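Side-chain contacts in lysozyme (Asticcacaulis excentricus, PDB 6H9D), which forms the muramidase domain of SpmX, a protein linked to stalk synthesis, and belongs to the phage lysozyme family, whose members hydrolyse peptidoglycan: residues A[9-14]-A[59-64]; A[15-20]-A[139-144]; A[65-70]-A[91-96]; A[82-87]-A[99-104]. All blocks are in the same frame, centred on the assembly; numbering follows the deposited sequence.

Contact 1 of 4, residues A[9-14]-A[59-64]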
loop_
_atom_site.group_PDB
_atom_site.type_symbol
_atom_site.label_atom_id
_atom_site.label_comp_id
_atom_site.label_asym_id
_atom_site.label_seq_id
_atom_site.Cartn_x
_atom_site.Cartn_y
_atom_site.Cartn_z
ATOM N N ALA A 9 9.860 -6.261 6.929
ATOM C CA ALA A 9 10.426 -5.703 5.682
ATOM C C ALA A 9 9.325 -5.019 4.854
ATOM O O ALA A 9 9.558 -3.968 4.245
ATOM C CB ALA A 9 11.105 -6.798 4.887
ATOM N N GLY A 10 8.145 -5.646 4.819
ATOM C CA GLY A 10 6.967 -5.152 4.106
ATOM C C GLY A 10 6.501 -3.816 4.659
ATOM O O GLY A 10 6.192 -2.874 3.936
ATOM N N VAL A 11 6.453 -3.728 5.995
ATOM C CA VAL A 11 6.114 -2.482 6.661
ATOM C C VAL A 11 7.138 -1.403 6.302
ATOM O O VAL A 11 6.767 -0.289 5.984
ATOM C CB VAL A 11 5.976 -2.669 8.186
ATOM C CG1 VAL A 11 5.809 -1.329 8.875
ATOM C CG2 VAL A 11 4.815 -3.609 8.509
ATOM N N GLU A 12 8.431 -1.744 6.323
ATOM C CA GLU A 12 9.485 -0.745 6.041
ATOM C C GLU A 12 9.366 -0.245 4.590
ATOM O O GLU A 12 9.543 0.934 4.317
ATOM C CB GLU A 12 10.889 -1.317 6.272
ATOM C CG GLU A 12 11.195 -1.685 7.713
ATOM C CD GLU A 12 10.805 -0.665 8.771
ATOM O OE1 GLU A 12 11.125 0.533 8.584
ATOM O OE2 GLU A 12 10.186 -1.083 9.778
ATOM N N LEU A 13 9.063 -1.143 3.652
ATOM C CA LEU A 13 8.851 -0.739 2.266
ATOM C C LEU A 13 7.741 0.327 2.191
ATOM O O LEU A 13 7.882 1.388 1.594
ATOM C CB LEU A 13 8.482 -1.967 1.426
ATOM C CG LEU A 13 8.136 -1.633 -0.025
ATOM C CD1 LEU A 13 9.376 -1.144 -0.749
ATOM C CD2 LEU A 13 7.525 -2.808 -0.766
ATOM N N ILE A 14 6.617 0.039 2.842
ATOM C CA ILE A 14 5.458 0.905 2.792
ATOM C C ILE A 14 5.801 2.264 3.406
ATOM O O ILE A 14 5.482 3.317 2.840
ATOM C CB ILE A 14 4.259 0.210 3.462
ATOM C CG1 ILE A 14 3.781 -0.931 2.557
ATOM C CG2 ILE A 14 3.153 1.196 3.795
ATOM C CD1 ILE A 14 2.671 -1.772 3.130
ATOM N N PHE A 59 -1.888 -0.443 12.202
ATOM C CA PHE A 59 -3.364 -0.405 12.325
ATOM C C PHE A 59 -4.002 -0.146 10.960
ATOM O O PHE A 59 -4.919 -0.811 10.565
ATOM C CB PHE A 59 -3.842 0.680 13.283
ATOM C CG PHE A 59 -3.495 0.481 14.737
ATOM C CD1 PHE A 59 -3.204 -0.778 15.245
ATOM C CD2 PHE A 59 -3.495 1.563 15.603
ATOM C CE1 PHE A 59 -2.881 -0.940 16.584
ATOM C CE2 PHE A 59 -3.185 1.394 16.944
ATOM C CZ PHE A 59 -2.904 0.145 17.436
ATOM N N ASP A 60 -3.476 0.839 10.227
ATOM C CA ASP A 60 -4.032 1.235 8.938
ATOM C C ASP A 60 -3.887 0.072 7.936
ATOM O O ASP A 60 -4.636 -0.028 6.977
ATOM C CB ASP A 60 -3.383 2.541 8.462
ATOM C CG ASP A 60 -3.808 3.758 9.281
ATOM O OD1 ASP A 60 -4.937 3.742 9.800
ATOM O OD2 ASP A 60 -2.994 4.699 9.433
ATOM N N LEU A 61 -2.875 -0.776 8.114
ATOM C CA LEU A 61 -2.629 -1.877 7.168
ATOM C C LEU A 61 -3.509 -3.106 7.457
ATOM O O LEU A 61 -3.653 -3.930 6.589
ATOM C CB LEU A 61 -1.154 -2.259 7.219
ATOM C CG LEU A 61 -0.201 -1.237 6.614
ATOM C CD1 LEU A 61 1.246 -1.649 6.843
ATOM C CD2 LEU A 61 -0.503 -1.045 5.146
ATOM N N LEU A 62 -4.117 -3.204 8.654
ATOM C CA LEU A 62 -4.900 -4.379 9.051
ATOM C C LEU A 62 -5.945 -4.715 7.995
ATOM O O LEU A 62 -6.012 -5.865 7.586
ATOM C CB LEU A 62 -5.568 -4.164 10.413
ATOM C CG LEU A 62 -4.647 -4.251 11.629
ATOM C CD1 LEU A 62 -5.399 -3.874 12.905
ATOM C CD2 LEU A 62 -4.037 -5.639 11.768
ATOM N N PRO A 63 -6.808 -3.781 7.538
ATOM C CA PRO A 63 -7.800 -4.101 6.523
ATOM C C PRO A 63 -7.206 -4.425 5.151
ATOM O O PRO A 63 -7.824 -5.158 4.374
ATOM C CB PRO A 63 -8.703 -2.876 6.436
ATOM C CG PRO A 63 -7.903 -1.763 7.072
ATOM C CD PRO A 63 -6.962 -2.411 8.052
ATOM N N ILE A 64 -6.011 -3.908 4.865
ATOM C CA ILE A 64 -5.312 -4.282 3.616
ATOM C C ILE A 64 -4.863 -5.747 3.699
ATOM O O ILE A 64 -5.006 -6.485 2.712
ATOM C CB ILE A 64 -4.107 -3.367 3.325
ATOM C CG1 ILE A 64 -4.444 -1.873 3.508
ATOM C CG2 ILE A 64 -3.576 -3.679 1.937
ATOM C CD1 ILE A 64 -5.565 -1.391 2.619
#
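V11 and L61 mark where helix 8-16 comes nearest to helix 50-71 in these segments: their CA atoms lie 8.8 Å apart, so the backbones stand well off from one another and the side chains have to bridge between them. L61 does most of that work. Its side chain is drawn out at full length, with CG lying beside the backbone N (chi1 -71°), CD1 continuing the chain away from CA (chi2 174°) and CD2 branching off it, and both methyls end up facing helix 8-16. I14 answers in kind. Its CG1 branch is likewise extended (chi2 176°), and the two residues meet tip to tip: I14 CD1 sits 3.8 Å from L61 CD2 and 4.0 Å from L61 CD1, reaching both prongs of the leucine fork. V11 adds a looser touch from one turn earlier, with its CG2 at 4.4 Å from L61 CD1.

On the longer helix the backbone is kinked just past L61. P63 has no N-H to give, and I64 N makes no bond to the preceding turn either, although L62 N still reaches F59 O at 3.2 Å. F89 of helix 78-91 packs against both I14 and L61, while I6 touches V11 and I14, so the methyl cluster is closed in by other parts of the fold.

No hydrogen bond or salt bridge joins the two segments. The pairing rests on dispersion and on keeping a few buried methyl groups away from water, with no polar group to dictate a direction.

Contact 2 of 4, residues A[15-20]-A[139-144]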
loop_
_atom_site.group_PDB
_atom_site.type_symbol
_atom_site.label_atom_id
_atom_site.label_comp_id
_atom_site.label_asym_id
_atom_site.label_seq_id
_atom_site.Cartn_x
_atom_site.Cartn_y
_atom_site.Cartn_z
ATOM N N LYS A 15 6.501 2.226 4.537
ATOM C CA LYS A 15 6.886 3.433 5.245
ATOM C C LYS A 15 7.826 4.285 4.374
ATOM O O LYS A 15 7.865 5.496 4.511
ATOM C CB LYS A 15 7.543 2.995 6.551
ATOM C CG LYS A 15 7.829 4.073 7.570
ATOM C CD LYS A 15 8.619 3.518 8.744
ATOM C CE LYS A 15 7.861 2.421 9.455
ATOM N NZ LYS A 15 8.577 1.951 10.660
ATOM N N SER A 16 8.604 3.639 3.507
ATOM C CA SER A 16 9.636 4.307 2.727
ATOM C C SER A 16 8.997 5.263 1.722
ATOM O O SER A 16 9.643 6.186 1.278
ATOM C CB SER A 16 10.546 3.305 2.040
ATOM O OG SER A 16 9.863 2.648 0.984
ATOM N N PHE A 17 7.716 5.056 1.399
ATOM C CA PHE A 17 7.011 5.903 0.464
ATOM C C PHE A 17 6.278 7.035 1.193
ATOM O O PHE A 17 5.638 7.867 0.557
ATOM C CB PHE A 17 6.028 5.087 -0.395
ATOM C CG PHE A 17 6.649 3.909 -1.094
ATOM C CD1 PHE A 17 7.713 4.094 -1.955
ATOM C CD2 PHE A 17 6.181 2.616 -0.894
ATOM C CE1 PHE A 17 8.317 3.008 -2.567
ATOM C CE2 PHE A 17 6.758 1.540 -1.543
ATOM C CZ PHE A 17 7.835 1.743 -2.377
ATOM N N GLU A 18 6.325 6.995 2.517
ATOM C CA GLU A 18 5.589 7.947 3.373
ATOM C C GLU A 18 6.555 8.866 4.116
ATOM O O GLU A 18 7.679 8.472 4.363
ATOM C CB GLU A 18 4.804 7.176 4.429
ATOM C CG GLU A 18 3.885 6.121 3.863
ATOM C CD GLU A 18 2.612 6.728 3.326
ATOM O OE1 GLU A 18 2.300 7.831 3.733
ATOM O OE2 GLU A 18 1.977 6.109 2.484
ATOM N N GLY A 19 6.081 10.062 4.436
ATOM C CA GLY A 19 6.851 11.031 5.224
ATOM C C GLY A 19 6.314 11.050 6.633
ATOM O O GLY A 19 5.118 11.168 6.772
ATOM N N LEU A 20 7.183 10.939 7.630
ATOM C CA LEU A 20 6.724 10.936 9.038
ATOM C C LEU A 20 6.291 12.335 9.488
ATOM O O LEU A 20 7.080 13.252 9.375
ATOM C CB LEU A 20 7.843 10.409 9.936
ATOM C CG LEU A 20 7.617 10.647 11.423
ATOM C CD1 LEU A 20 6.418 9.875 11.910
ATOM C CD2 LEU A 20 8.839 10.297 12.240
ATOM N N ARG A 139 6.329 1.504 -7.986
ATOM C CA ARG A 139 6.068 0.266 -8.707
ATOM C C ARG A 139 7.336 -0.551 -8.892
ATOM O O ARG A 139 7.313 -1.777 -8.784
ATOM C CB ARG A 139 5.432 0.564 -10.066
ATOM C CG ARG A 139 4.049 1.190 -9.982
ATOM C CD ARG A 139 3.275 0.657 -8.788
ATOM N NE ARG A 139 2.028 1.387 -8.574
ATOM C CZ ARG A 139 1.516 1.657 -7.378
ATOM N NH1 ARG A 139 2.142 1.255 -6.281
ATOM N NH2 ARG A 139 0.376 2.328 -7.279
ATOM N N ALA A 140 8.444 0.126 -9.173
ATOM C CA ALA A 140 9.727 -0.591 -9.374
ATOM C C ALA A 140 10.092 -1.340 -8.087
ATOM O O ALA A 140 10.396 -2.530 -8.132
ATOM C CB ALA A 140 10.771 0.378 -9.795
ATOM N N SER A 141 9.983 -0.663 -6.936
ATOM C CA SER A 141 10.257 -1.278 -5.620
ATOM C C SER A 141 9.271 -2.415 -5.314
ATOM O O SER A 141 9.670 -3.475 -4.823
ATOM C CB SER A 141 10.241 -0.260 -4.510
ATOM O OG SER A 141 11.202 0.737 -4.715
ATOM N N GLU A 142 7.976 -2.207 -5.589
ATOM C CA GLU A 142 6.969 -3.249 -5.296
ATOM C C GLU A 142 7.213 -4.477 -6.187
ATOM O O GLU A 142 7.162 -5.631 -5.743
ATOM C CB GLU A 142 5.567 -2.672 -5.467
ATOM C CG GLU A 142 5.175 -1.757 -4.310
ATOM C CD GLU A 142 3.935 -0.901 -4.514
ATOM O OE1 GLU A 142 3.547 -0.725 -5.660
ATOM O OE2 GLU A 142 3.410 -0.371 -3.515
ATOM N N LYS A 143 7.474 -4.231 -7.467
ATOM C CA LYS A 143 7.682 -5.299 -8.420
ATOM C C LYS A 143 8.951 -6.084 -8.056
ATOM O O LYS A 143 8.943 -7.319 -8.120
ATOM C CB LYS A 143 7.781 -4.740 -9.842
ATOM C CG LYS A 143 6.472 -4.209 -10.405
ATOM C CD LYS A 143 6.638 -3.359 -11.650
ATOM C CE LYS A 143 7.132 -4.153 -12.835
ATOM N NZ LYS A 143 7.300 -3.266 -14.007
ATOM N N SER A 144 10.012 -5.373 -7.668
ATOM C CA SER A 144 11.275 -6.022 -7.244
ATOM C C SER A 144 11.007 -7.004 -6.108
ATOM O O SER A 144 11.370 -8.172 -6.215
ATOM C CB SER A 144 12.335 -5.042 -6.841
ATOM O OG SER A 144 12.878 -4.414 -7.988
#
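F17 turns the rim of its ring to S141: S141 CB lies at the edge, near the ring plane, 3.8 Å from F17 CZ, while one face carries S16 OG, 3.8 Å above the plane and over the ring centre. E142 OE2 approaches the same ring obliquely, 4.3 Å from F17 CE2. The other flat group is the guanidinium of R139, with E142 OE2 at its edge and in its plane. E142 OE1 is the oxygen that takes the salt bridge, a short 2.5 Å from R139 NH1; it is met on the syn side, although the bond is bent, with an N-H...O angle of 133°.

F17 stands near the end of helix 8-16, and helix 133-146 carries the residues it meets, so the contact ties the first helix of this phage lysozyme fold to its last. The loop continues into E18, which hydrogen-bonds a glycerol, probably from the crystallisation liquor.

S141 sets its OG beside its own backbone N (chi1 -60°), where it makes a weak bond to R137 O, and the CB carbon is what the ring meets. E142 is buried but amply held: besides R139, its OE2 pairs with R138 in a salt bridge and with S86 OG in a hydrogen bond. R139 is steadied in turn by W120, whose carbonyl O accepts from R139 NE.

Contact 3 of 4, residues A[65-70]-A[91-96]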
loop_
_atom_site.group_PDB
_atom_site.type_symbol
_atom_site.label_atom_id
_atom_site.label_comp_id
_atom_site.label_asym_id
_atom_site.label_seq_id
_atom_site.Cartn_x
_atom_site.Cartn_y
_atom_site.Cartn_z
ATOM N N VAL A 65 -4.232 -6.116 4.817
ATOM C CA VAL A 65 -3.781 -7.488 5.075
ATOM C C VAL A 65 -4.980 -8.450 4.951
ATOM O O VAL A 65 -4.877 -9.515 4.324
ATOM C CB VAL A 65 -3.074 -7.588 6.441
ATOM C CG1 VAL A 65 -2.887 -9.026 6.937
ATOM C CG2 VAL A 65 -1.742 -6.862 6.421
ATOM N N GLU A 66 -6.130 -8.054 5.516
ATOM C CA GLU A 66 -7.369 -8.839 5.422
ATOM C C GLU A 66 -7.826 -8.959 3.965
ATOM O O GLU A 66 -8.130 -10.053 3.515
ATOM C CB GLU A 66 -8.458 -8.200 6.281
ATOM C CG GLU A 66 -8.211 -8.433 7.756
ATOM C CD GLU A 66 -8.100 -9.913 8.087
ATOM O OE1 GLU A 66 -9.082 -10.641 7.829
ATOM O OE2 GLU A 66 -7.020 -10.343 8.549
ATOM N N ALA A 67 -7.866 -7.825 3.245
ATOM C CA ALA A 67 -8.317 -7.777 1.878
ATOM C C ALA A 67 -7.455 -8.682 0.981
ATOM O O ALA A 67 -7.984 -9.397 0.141
ATOM C CB ALA A 67 -8.307 -6.364 1.369
ATOM N N VAL A 68 -6.129 -8.633 1.139
ATOM C CA VAL A 68 -5.251 -9.343 0.206
ATOM C C VAL A 68 -5.427 -10.846 0.446
ATOM O O VAL A 68 -5.575 -11.619 -0.487
ATOM C CB VAL A 68 -3.779 -8.901 0.322
ATOM C CG1 VAL A 68 -2.880 -9.794 -0.517
ATOM C CG2 VAL A 68 -3.605 -7.441 -0.111
ATOM N N ASN A 69 -5.506 -11.202 1.714
ATOM C CA ASN A 69 -5.749 -12.595 2.142
ATOM C C ASN A 69 -7.083 -13.073 1.571
ATOM O O ASN A 69 -7.142 -14.169 1.062
ATOM C CB ASN A 69 -5.806 -12.660 3.662
ATOM C CG ASN A 69 -4.458 -12.948 4.261
ATOM O OD1 ASN A 69 -3.842 -13.941 3.930
ATOM N ND2 ASN A 69 -4.000 -12.092 5.138
ATOM N N ASN A 70 -8.094 -12.224 1.606
ATOM C CA ASN A 70 -9.441 -12.636 1.162
ATOM C C ASN A 70 -9.569 -12.620 -0.356
ATOM O O ASN A 70 -10.328 -13.433 -0.854
ATOM C CB ASN A 70 -10.528 -11.753 1.771
ATOM C CG ASN A 70 -10.598 -11.821 3.279
ATOM O OD1 ASN A 70 -10.025 -12.701 3.902
ATOM N ND2 ASN A 70 -11.284 -10.869 3.870
ATOM N N ILE A 91 -3.314 1.704 -3.924
ATOM C CA ILE A 91 -4.375 1.943 -4.931
ATOM C C ILE A 91 -5.763 1.814 -4.282
ATOM O O ILE A 91 -6.762 2.176 -4.893
ATOM C CB ILE A 91 -4.232 1.042 -6.173
ATOM C CG1 ILE A 91 -4.571 -0.420 -5.888
ATOM C CG2 ILE A 91 -2.845 1.177 -6.791
ATOM C CD1 ILE A 91 -4.868 -1.217 -7.123
ATOM N N GLY A 92 -5.822 1.283 -3.062
ATOM C CA GLY A 92 -7.088 1.056 -2.361
ATOM C C GLY A 92 -7.664 -0.331 -2.641
ATOM O O GLY A 92 -7.476 -0.904 -3.705
ATOM N N ILE A 93 -8.403 -0.857 -1.664
ATOM C CA ILE A 93 -8.946 -2.203 -1.718
ATOM C C ILE A 93 -9.908 -2.346 -2.899
ATOM O O ILE A 93 -9.887 -3.370 -3.567
ATOM C CB ILE A 93 -9.647 -2.556 -0.402
ATOM C CG1 ILE A 93 -8.637 -2.859 0.702
ATOM C CG2 ILE A 93 -10.625 -3.711 -0.595
ATOM C CD1 ILE A 93 -9.215 -2.783 2.090
ATOM N N GLU A 94 -10.753 -1.333 -3.132
ATOM C CA GLU A 94 -11.769 -1.407 -4.176
ATOM C C GLU A 94 -11.089 -1.604 -5.538
ATOM O O GLU A 94 -11.409 -2.506 -6.293
ATOM C CB GLU A 94 -12.630 -0.140 -4.189
ATOM C CG GLU A 94 -13.648 -0.129 -5.327
ATOM C CD GLU A 94 -14.571 1.076 -5.358
ATOM O OE1 GLU A 94 -14.760 1.705 -4.300
ATOM O OE2 GLU A 94 -15.092 1.384 -6.441
ATOM N N ALA A 95 -10.158 -0.709 -5.864
ATOM C CA ALA A 95 -9.446 -0.784 -7.139
ATOM C C ALA A 95 -8.675 -2.110 -7.233
ATOM O O ALA A 95 -8.586 -2.728 -8.309
ATOM C CB ALA A 95 -8.542 0.414 -7.266
ATOM N N PHE A 96 -8.106 -2.554 -6.109
ATOM C CA PHE A 96 -7.314 -3.788 -6.106
ATOM C C PHE A 96 -8.212 -4.968 -6.482
ATOM O O PHE A 96 -7.853 -5.782 -7.321
ATOM C CB PHE A 96 -6.666 -4.047 -4.750
ATOM C CG PHE A 96 -5.833 -5.301 -4.696
ATOM C CD1 PHE A 96 -4.685 -5.419 -5.463
ATOM C CD2 PHE A 96 -6.178 -6.341 -3.861
ATOM C CE1 PHE A 96 -3.925 -6.578 -5.430
ATOM C CE2 PHE A 96 -5.411 -7.492 -3.808
ATOM C CZ PHE A 96 -4.286 -7.610 -4.600
#
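V65 O, one turn ahead of the N69 that grips it and just before the A67 and V68 that face I93 and F96, takes two bonds from a single residue. N69 N gives the ordinary helical bond at 3.2 Å, and N69 ND2 folds back to reach the same oxygen at 2.8 Å. The amide nitrogen arrives from above the carbonyl plane, on the opposite face from N69 N, and its bond is bent, with an N-H...O angle of 130°. N69 OD1 accepts from H4 N, which ties the N-terminal arm to this side of helix 50-71.

The surface meeting segment 91-96 is apolar. A67 has only a methyl to offer, and the backbones draw close there, with A67 CA and I93 CA 6.7 Å apart. Every branch of I93 beyond CB packs round that methyl: CG1 lies 3.6 Å from A67 CB, with I93 CD1 and CG2 slightly farther out. One turn on, F96 swings its ring anti to the backbone N (chi1 180°) and crosses V68 at about a right angle, its CE2 4.1 Å from V68 CG2. C88 of helix 78-91 touches both I93 and F96.

G92 makes the turn between helices. It leaves helix 78-91 with a positive phi of 90°, a conformation that suits glycine, and then takes the N-cap position of helix 93-97, where its O accepts from F96 N at 3.0 Å. A glycine with positive phi thus ends one helix and caps the next, and the second is laid against the long helix of the phage lysozyme fold.

Contact 4 of 4, residues A[82-87]-A[99-104]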
loop_
_atom_site.group_PDB
_atom_site.type_symbol
_atom_site.label_atom_id
_atom_site.label_comp_id
_atom_site.label_asym_id
_atom_site.label_seq_id
_atom_site.Cartn_x
_atom_site.Cartn_y
_atom_site.Cartn_z
ATOM N N ASP A 82 3.749 -9.249 0.851
ATOM C CA ASP A 82 4.227 -7.950 1.305
ATOM C C ASP A 82 4.058 -6.910 0.178
ATOM O O ASP A 82 3.570 -5.822 0.405
ATOM C CB ASP A 82 5.699 -8.025 1.711
ATOM C CG ASP A 82 5.975 -8.630 3.077
ATOM O OD1 ASP A 82 5.012 -8.836 3.866
ATOM O OD2 ASP A 82 7.155 -8.863 3.350
ATOM N N ALA A 83 4.515 -7.251 -1.030
ATOM C CA ALA A 83 4.402 -6.339 -2.202
ATOM C C ALA A 83 2.930 -6.066 -2.546
ATOM O O ALA A 83 2.590 -4.932 -2.901
ATOM C CB ALA A 83 5.127 -6.902 -3.399
ATOM N N LEU A 84 2.083 -7.104 -2.500
ATOM C CA LEU A 84 0.650 -6.909 -2.805
ATOM C C LEU A 84 -0.024 -6.018 -1.747
ATOM O O LEU A 84 -0.874 -5.224 -2.095
ATOM C CB LEU A 84 -0.063 -8.255 -2.934
ATOM C CG LEU A 84 0.252 -9.034 -4.213
ATOM C CD1 LEU A 84 -0.467 -10.365 -4.213
ATOM C CD2 LEU A 84 -0.095 -8.251 -5.469
ATOM N N VAL A 85 0.363 -6.147 -0.476
ATOM C CA VAL A 85 -0.189 -5.289 0.574
ATOM C C VAL A 85 0.200 -3.826 0.323
ATOM O O VAL A 85 -0.628 -2.930 0.435
ATOM C CB VAL A 85 0.264 -5.750 1.967
ATOM C CG1 VAL A 85 -0.078 -4.713 3.021
ATOM C CG2 VAL A 85 -0.356 -7.085 2.338
ATOM N N SER A 86 1.456 -3.597 -0.074
ATOM C CA SER A 86 1.949 -2.275 -0.370
ATOM C C SER A 86 1.140 -1.690 -1.526
ATOM O O SER A 86 0.670 -0.539 -1.474
ATOM C CB SER A 86 3.436 -2.285 -0.690
ATOM O OG SER A 86 3.896 -0.966 -1.012
ATOM N N PHE A 87 0.928 -2.529 -2.538
ATOM C CA PHE A 87 0.271 -2.135 -3.762
ATOM C C PHE A 87 -1.212 -1.828 -3.472
ATOM O O PHE A 87 -1.712 -0.767 -3.801
ATOM C CB PHE A 87 0.427 -3.242 -4.803
ATOM C CG PHE A 87 -0.295 -2.970 -6.101
ATOM C CD1 PHE A 87 0.189 -2.033 -6.993
ATOM C CD2 PHE A 87 -1.458 -3.648 -6.416
ATOM C CE1 PHE A 87 -0.484 -1.774 -8.178
ATOM C CE2 PHE A 87 -2.120 -3.400 -7.609
ATOM C CZ PHE A 87 -1.636 -2.459 -8.486
ATOM N N SER A 99 -8.665 -5.266 -10.154
ATOM C CA SER A 99 -7.448 -4.967 -10.936
ATOM C C SER A 99 -7.004 -6.158 -11.796
ATOM O O SER A 99 -7.190 -7.327 -11.441
ATOM C CB SER A 99 -6.300 -4.527 -10.037
ATOM O OG SER A 99 -5.882 -5.596 -9.192
ATOM N N ASP A 100 -6.424 -5.798 -12.947
ATOM C CA ASP A 100 -5.618 -6.670 -13.782
ATOM C C ASP A 100 -4.611 -7.454 -12.916
ATOM O O ASP A 100 -4.464 -8.660 -13.074
ATOM C CB ASP A 100 -4.898 -5.858 -14.871
ATOM C CG ASP A 100 -4.322 -4.490 -14.471
ATOM O OD1 ASP A 100 -4.355 -4.096 -13.270
ATOM O OD2 ASP A 100 -3.821 -3.803 -15.375
ATOM N N VAL A 101 -3.913 -6.739 -12.021
ATOM C CA VAL A 101 -2.887 -7.334 -11.139
ATOM C C VAL A 101 -3.452 -8.539 -10.395
ATOM O O VAL A 101 -2.893 -9.628 -10.462
ATOM C CB VAL A 101 -2.311 -6.302 -10.156
ATOM C CG1 VAL A 101 -1.377 -6.949 -9.136
ATOM C CG2 VAL A 101 -1.618 -5.176 -10.900
ATOM N N LEU A 102 -4.578 -8.349 -9.699
ATOM C CA LEU A 102 -5.182 -9.422 -8.910
ATOM C C LEU A 102 -5.617 -10.579 -9.826
ATOM O O LEU A 102 -5.463 -11.742 -9.460
ATOM C CB LEU A 102 -6.391 -8.881 -8.136
ATOM C CG LEU A 102 -7.182 -9.940 -7.368
ATOM C CD1 LEU A 102 -6.296 -10.648 -6.369
ATOM C CD2 LEU A 102 -8.398 -9.353 -6.673
ATOM N N ARG A 103 -6.182 -10.260 -10.986
ATOM C CA ARG A 103 -6.633 -11.291 -11.915
ATOM C C ARG A 103 -5.479 -12.213 -12.294
ATOM O O ARG A 103 -5.599 -13.437 -12.245
ATOM C CB ARG A 103 -7.235 -10.656 -13.170
ATOM C CG ARG A 103 -8.754 -10.684 -13.212
ATOM C CD ARG A 103 -9.286 -9.951 -14.433
ATOM N NE ARG A 103 -10.035 -8.752 -14.067
ATOM C CZ ARG A 103 -9.697 -7.519 -14.431
ATOM N NH1 ARG A 103 -8.619 -7.319 -15.177
ATOM N NH2 ARG A 103 -10.437 -6.487 -14.053
ATOM N N ARG A 104 -4.363 -11.602 -12.671
ATOM C CA ARG A 104 -3.158 -12.319 -13.061
ATOM C C ARG A 104 -2.664 -13.161 -11.896
ATOM O O ARG A 104 -2.373 -14.346 -12.056
ATOM C CB ARG A 104 -2.069 -11.339 -13.501
ATOM C CG ARG A 104 -2.181 -10.896 -14.951
ATOM C CD ARG A 104 -3.389 -11.520 -15.629
ATOM N NE ARG A 104 -4.098 -10.563 -16.474
ATOM C CZ ARG A 104 -5.392 -10.639 -16.766
ATOM N NH1 ARG A 104 -6.125 -11.631 -16.281
ATOM N NH2 ARG A 104 -5.954 -9.722 -17.543
#
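V101 is met by F87 and L84 together, and its first torsion decides which branch each one gets. With chi1 at 173°, CG2 lies beside the backbone N and reaches F87, 3.6 Å from F87 CZ. CG1, beside the carbonyl carbon, touches both partners: it is 3.9 Å from F87 CE2 and 4.1 Å from L84 CD2. The CE2-CZ part of the phenyl ring thus rests against both methyls and CB of the valine, the two side chains crossing at a slant.

F87 and L84 leave the same helix by different routes. F87 CG is anti to the backbone N (chi1 177°), whereas L84 CG lies beside its N and the rest of that side chain runs extended, sliding past V101 in the opposite direction. W120 meets F87 edge-to-face, and F146 of helix 133-146 packs on L84, so the core continues beyond the pair.

The start of helix 100-106 is set by polar side chains. S99 turns OG back over the first turn, where it accepts from L102 N at 3.1 Å in a nearly straight bond (164°), and the same hydroxyl is hydrogen-bonded to F96 O. D100 folds round so that its OD1 takes V101 N at 3.0 Å, from above the carboxylate plane; W120 NE1 also donates to that oxygen.

A serine N-cap thus opens helix 100-106, and the first turn behind it sends a valine into the apolar core beside helix 78-91, within the helical part of this phage lysozyme fold.

Overall arrangement
Contacts 1 and 3 both use the long helix 50-71, one after the other along it, with centres about 12 Å apart. Contacts 3 and 4 are the nearest pair, centres about 8 Å apart, and their segments alternate along the chain; F96 lies against F87 and V68 against L84. Contact 2 spans the widest stretch of sequence, bringing the end of the first helix to the last one, and the segments of contacts 3 and 4 fall between its two. Its E142 reaches S86 of contact 4, while L13 links contact 1 to S141. Helix 78-91 touches segments of all four contacts, and one continuous helical core joins both ends of the domain.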